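Local coordinates for protein putative ribosomal N-acetyltransferase YdaF (Bacillus subtilis, PDB 1NSL) that probably transfers acetyl groups to protein N-termini, perhaps those of ribosomal proteins, as a hexamer-forming member of the GNAT acetyltransferase family, at residues C5-N8 against E9-I13; R143-P146 against E147-F151. All blocks are in the same frame, centred on the assembly; numbering follows the deposited sequence.

Interaction 1: residues C5-N8 against E9-I13; sequences CKVN and EHITI
Val7 and Asn8 both face Ile11, which places a classic beta bulge at the closed end of the hairpin formed by strands 5-6 and 11-15. The evidence is the sharing of one carbonyl: Val7 N donates to Ile11 O at 2.9 Å, while Asn8 N adds a weak bond to the same oxygen at 3.4 Å. Before the bulge the pairing is regular and antiparallel. Cys5 and Ile13 form a hydrogen-bonded pair, with Cys5 N 2.9 Å from Ile13 O and a return bond from Ile13 N to Cys5 O, and Lys6 and Thr12 form the next, non-hydrogen-bonded pair. Beyond it, Ile11 N meets Asn8 O at 3.2 Å and closes a beta turn. The Asn8 side chain adds a second bond to the turn: its CG stands between its own backbone N and carbonyl carbon (chi1 72°), bringing OD1 to 2.8 Å from His10 N in an almost straight bond (172°), an Asx turn. On the apolar face, Val7 CG2 touches both Ile11 CG2, at 3.3 Å, and Ile13 CG1, at 3.6 Å. Met2 and Phe3 of the second subunit pack on Cys5 and Ile13, and His10 ND1 bonds Asp76. The face carrying Cys5, Val7, Ile11 and Ile13 rests on helix 110-124, and strand 69-75 flanks strand 11-15.

Interaction 2: residues R143-P146 against E147-F151; sequences RAVP and ERIGF
Val145 O receives two backbone N-H groups: Ile149 N at 3.2 Å, in a fairly straight helical bond (163°), and Arg148 N at 3.3 Å, a weak one. Arg148 N is itself bifurcated, because it also reaches Ala144 O at 3.2 Å. At the next carbonyl, that of Pro146, the pattern changes. Phe151 N donates to Pro146 O at 3.1 Å, a six-to-one bond with the donor above the carbonyl plane, and inside it Gly150 N makes a weak bond to Glu147 O at 3.4 Å. Gly150 takes a positive phi (88°), where a side chain would press on the carbonyl oxygen of Ile149. The reversal carries Phe151 back along the helix, and its CB stands 4.0 Å from Pro146 CB. With CG anti to the carbonyl carbon (chi1 -74°), the ring extends from there among Val131, Ile133 and Leu175, and Ile149 CG2 lies in its plane at the edge. Ring atoms CG and CD1 also lie against Pro146, CG by its CB and CD1 by its CA and, obliquely, its O. An alanine here lacks the ring and would probably open a gap where it meets Pro146, Val131, Ile133 and Leu175. Elsewhere along the helix, Val145 CG1 approaches Ile149 CD1 at 4.2 Å. Arg143 and Glu147, one turn apart, are opposite charges near each other without a salt bridge: NH1 of Arg143 is 4.4 Å from OE1 of Glu147, which lies well out of the guanidinium plane. NH1 instead bonds Tyr173 OH. The six-to-one and five-to-two bonds, the positive phi of Gly150 and the apolar contact of Pro146 with Phe151 together define a Schellman motif, here ending helix 140-149 and turning the chain into strand 152-163.

Overall arrangement
Interactions 1 and 2 do not touch: their centres are 20 Å apart and their nearest atoms about 9 Å. What relates them is helix 110-124, which both meet. The hairpin of 5-13 packs on Ile110, Ala113, Ala114 and Lys117, whereas 143-151 reaches Ile111, Thr112 and Arg116. In GNAT enzymes the loop leading into the corresponding helix typically binds the pyrophosphate of acetyl-CoA; both contacts pack on the helix that follows that loop. Interaction 1 includes the strand at one margin of the chain's sheet and touches the second subunit; no other chain touches interaction 2.

Interaction 1: residues C5-N8 against E9-I13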
loop_
_atom_site.group_PDB
_atom_site.type_symbol
_atom_site.label_atom_id
_atom_site.label_comp_id
_atom_site.label_asym_id
_atom_site.label_seq_id
_atom_site.Cartn_x
_atom_site.Cartn_y
_atom_site.Cartn_z
ATOM N N CYS C 5 9.422 8.482 -28.350
ATOM C CA CYS C 5 8.650 9.132 -29.354
ATOM C C CYS C 5 9.576 9.947 -30.177
ATOM O O CYS C 5 10.195 10.905 -29.688
ATOM C CB CYS C 5 7.622 10.033 -28.718
ATOM S SG CYS C 5 6.693 10.768 -30.067
ATOM N N LYS C 6 9.746 9.568 -31.430
ATOM C CA LYS C 6 10.600 10.407 -32.270
ATOM C C LYS C 6 9.795 11.546 -32.873
ATOM O O LYS C 6 8.951 11.349 -33.685
ATOM C CB LYS C 6 11.352 9.637 -33.311
ATOM C CG LYS C 6 12.206 10.563 -34.126
ATOM C CD LYS C 6 13.392 9.841 -34.727
ATOM C CE LYS C 6 13.927 10.576 -35.962
ATOM N NZ LYS C 6 14.943 9.774 -36.707
ATOM N N VAL C 7 10.042 12.741 -32.386
ATOM C CA VAL C 7 9.283 13.887 -32.788
ATOM C C VAL C 7 9.779 14.226 -34.141
ATOM O O VAL C 7 9.009 14.341 -35.087
ATOM C CB VAL C 7 9.590 15.034 -31.854
ATOM C CG1 VAL C 7 8.738 16.237 -32.206
ATOM C CG2 VAL C 7 9.341 14.597 -30.437
ATOM N N ASN C 8 11.096 14.384 -34.212
ATOM C CA ASN C 8 11.814 14.543 -35.464
ATOM C C ASN C 8 13.284 14.172 -35.236
ATOM O O ASN C 8 13.638 13.717 -34.164
ATOM C CB ASN C 8 11.639 15.949 -36.032
ATOM C CG ASN C 8 12.383 16.992 -35.253
ATOM O OD1 ASN C 8 13.492 16.749 -34.776
ATOM N ND2 ASN C 8 11.776 18.167 -35.108
ATOM N N GLU C 9 14.140 14.397 -36.220
ATOM C CA GLU C 9 15.555 13.996 -36.155
ATOM C C GLU C 9 16.421 14.485 -34.994
ATOM O O GLU C 9 17.534 14.007 -34.819
ATOM C CB GLU C 9 16.280 14.349 -37.470
ATOM C CG GLU C 9 17.647 13.681 -37.573
ATOM C CD GLU C 9 18.379 13.960 -38.875
ATOM O OE1 GLU C 9 17.759 14.452 -39.853
ATOM O OE2 GLU C 9 19.601 13.685 -38.938
ATOM N N HIS C 10 15.935 15.431 -34.206
ATOM C CA HIS C 10 16.715 15.903 -33.073
ATOM C C HIS C 10 15.965 15.739 -31.739
ATOM O O HIS C 10 16.549 15.685 -30.667
ATOM C CB HIS C 10 17.062 17.385 -33.271
ATOM C CG HIS C 10 18.156 17.642 -34.272
ATOM N ND1 HIS C 10 19.468 17.268 -34.065
ATOM C CD2 HIS C 10 18.139 18.275 -35.470
ATOM C CE1 HIS C 10 20.208 17.637 -35.099
ATOM N NE2 HIS C 10 19.422 18.240 -35.969
ATOM N N ILE C 11 14.653 15.666 -31.819
ATOM C CA ILE C 11 13.839 15.759 -30.624
ATOM C C ILE C 11 13.171 14.462 -30.300
ATOM O O ILE C 11 12.432 13.918 -31.152
ATOM C CB ILE C 11 12.745 16.786 -30.846
ATOM C CG1 ILE C 11 13.322 18.198 -30.853
ATOM C CG2 ILE C 11 11.739 16.715 -29.758
ATOM C CD1 ILE C 11 12.292 19.226 -31.320
ATOM N N THR C 12 13.417 13.955 -29.089
ATOM C CA THR C 12 12.723 12.749 -28.683
ATOM C C THR C 12 12.036 12.922 -27.335
ATOM O O THR C 12 12.495 13.712 -26.510
ATOM C CB THR C 12 13.640 11.525 -28.725
ATOM O OG1 THR C 12 14.820 11.768 -27.952
ATOM C CG2 THR C 12 14.211 11.333 -30.118
ATOM N N ILE C 13 10.913 12.217 -27.150
ATOM C CA ILE C 13 10.125 12.306 -25.928
ATOM C C ILE C 13 10.196 10.979 -25.220
ATOM O O ILE C 13 10.049 9.944 -25.876
ATOM C CB ILE C 13 8.658 12.610 -26.250
ATOM C CG1 ILE C 13 8.545 13.923 -27.018
ATOM C CG2 ILE C 13 7.861 12.704 -24.999
ATOM C CD1 ILE C 13 7.135 14.396 -27.236
#

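Interaction 2: residues R143-P146 against E147-F151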
loop_
_atom_site.group_PDB
_atom_site.type_symbol
_atom_site.label_atom_id
_atom_site.label_comp_id
_atom_site.label_asym_id
_atom_site.label_seq_id
_atom_site.Cartn_x
_atom_site.Cartn_y
_atom_site.Cartn_z
ATOM N N ARG C 143 2.968 31.390 -23.861
ATOM C CA ARG C 143 1.783 31.764 -24.594
ATOM C C ARG C 143 1.937 31.472 -26.107
ATOM O O ARG C 143 0.996 31.000 -26.792
ATOM C CB ARG C 143 1.611 33.262 -24.418
ATOM C CG ARG C 143 1.033 33.667 -23.108
ATOM C CD ARG C 143 -0.436 33.823 -23.180
ATOM N NE ARG C 143 -0.755 35.185 -22.848
ATOM C CZ ARG C 143 -1.760 35.832 -23.358
ATOM N NH1 ARG C 143 -2.542 35.220 -24.232
ATOM N NH2 ARG C 143 -2.009 37.068 -22.993
ATOM N N ALA C 144 3.133 31.737 -26.619
ATOM C CA ALA C 144 3.343 31.541 -28.029
ATOM C C ALA C 144 3.092 30.115 -28.426
ATOM O O ALA C 144 2.806 29.823 -29.583
ATOM C CB ALA C 144 4.721 31.925 -28.446
ATOM N N VAL C 145 3.177 29.195 -27.504
ATOM C CA VAL C 145 3.055 27.869 -28.032
ATOM C C VAL C 145 1.659 27.492 -28.536
ATOM O O VAL C 145 1.496 27.061 -29.661
ATOM C CB VAL C 145 3.678 26.821 -27.138
ATOM C CG1 VAL C 145 3.157 25.413 -27.522
ATOM C CG2 VAL C 145 5.180 26.923 -27.329
ATOM N N PRO C 146 0.664 27.710 -27.711
ATOM C CA PRO C 146 -0.716 27.433 -28.096
ATOM C C PRO C 146 -1.123 28.218 -29.366
ATOM O O PRO C 146 -1.695 27.674 -30.291
ATOM C CB PRO C 146 -1.511 27.983 -26.911
ATOM C CG PRO C 146 -0.553 28.003 -25.819
ATOM C CD PRO C 146 0.803 28.289 -26.369
ATOM N N GLU C 147 -0.829 29.497 -29.378
ATOM C CA GLU C 147 -1.270 30.364 -30.446
ATOM C C GLU C 147 -0.696 29.979 -31.805
ATOM O O GLU C 147 -1.334 30.216 -32.803
ATOM C CB GLU C 147 -0.944 31.827 -30.152
ATOM C CG GLU C 147 -1.669 32.459 -28.961
ATOM C CD GLU C 147 -1.082 33.830 -28.528
ATOM O OE1 GLU C 147 -1.774 34.863 -28.599
ATOM O OE2 GLU C 147 0.088 33.898 -28.099
ATOM N N ARG C 148 0.490 29.372 -31.804
ATOM C CA ARG C 148 1.215 28.933 -32.989
ATOM C C ARG C 148 0.502 27.653 -33.426
ATOM O O ARG C 148 0.202 27.493 -34.585
ATOM C CB ARG C 148 2.726 28.707 -32.665
ATOM C CG ARG C 148 3.708 28.524 -33.802
ATOM C CD ARG C 148 4.448 27.206 -33.778
ATOM N NE ARG C 148 5.928 27.233 -33.808
ATOM C CZ ARG C 148 6.676 26.842 -34.832
ATOM N NH1 ARG C 148 6.131 26.448 -35.958
ATOM N NH2 ARG C 148 7.981 26.869 -34.759
ATOM N N ILE C 149 0.164 26.748 -32.540
ATOM C CA ILE C 149 -0.555 25.583 -33.040
ATOM C C ILE C 149 -2.081 25.860 -33.354
ATOM O O ILE C 149 -2.808 24.989 -33.862
ATOM C CB ILE C 149 -0.399 24.441 -32.044
ATOM C CG1 ILE C 149 1.031 23.941 -31.998
ATOM C CG2 ILE C 149 -1.347 23.256 -32.339
ATOM C CD1 ILE C 149 1.292 23.292 -30.673
ATOM N N GLY C 150 -2.576 27.053 -33.049
ATOM C CA GLY C 150 -3.982 27.291 -33.260
ATOM C C GLY C 150 -5.055 26.974 -32.210
ATOM O O GLY C 150 -6.232 26.760 -32.571
ATOM N N PHE C 151 -4.687 26.951 -30.929
ATOM C CA PHE C 151 -5.674 26.884 -29.838
ATOM C C PHE C 151 -6.424 28.239 -29.826
ATOM O O PHE C 151 -6.015 29.179 -30.493
ATOM C CB PHE C 151 -4.953 26.760 -28.465
ATOM C CG PHE C 151 -4.332 25.389 -28.161
ATOM C CD1 PHE C 151 -3.528 24.732 -29.076
ATOM C CD2 PHE C 151 -4.579 24.780 -26.979
ATOM C CE1 PHE C 151 -2.997 23.482 -28.803
ATOM C CE2 PHE C 151 -4.015 23.526 -26.676
ATOM C CZ PHE C 151 -3.208 22.893 -27.583
#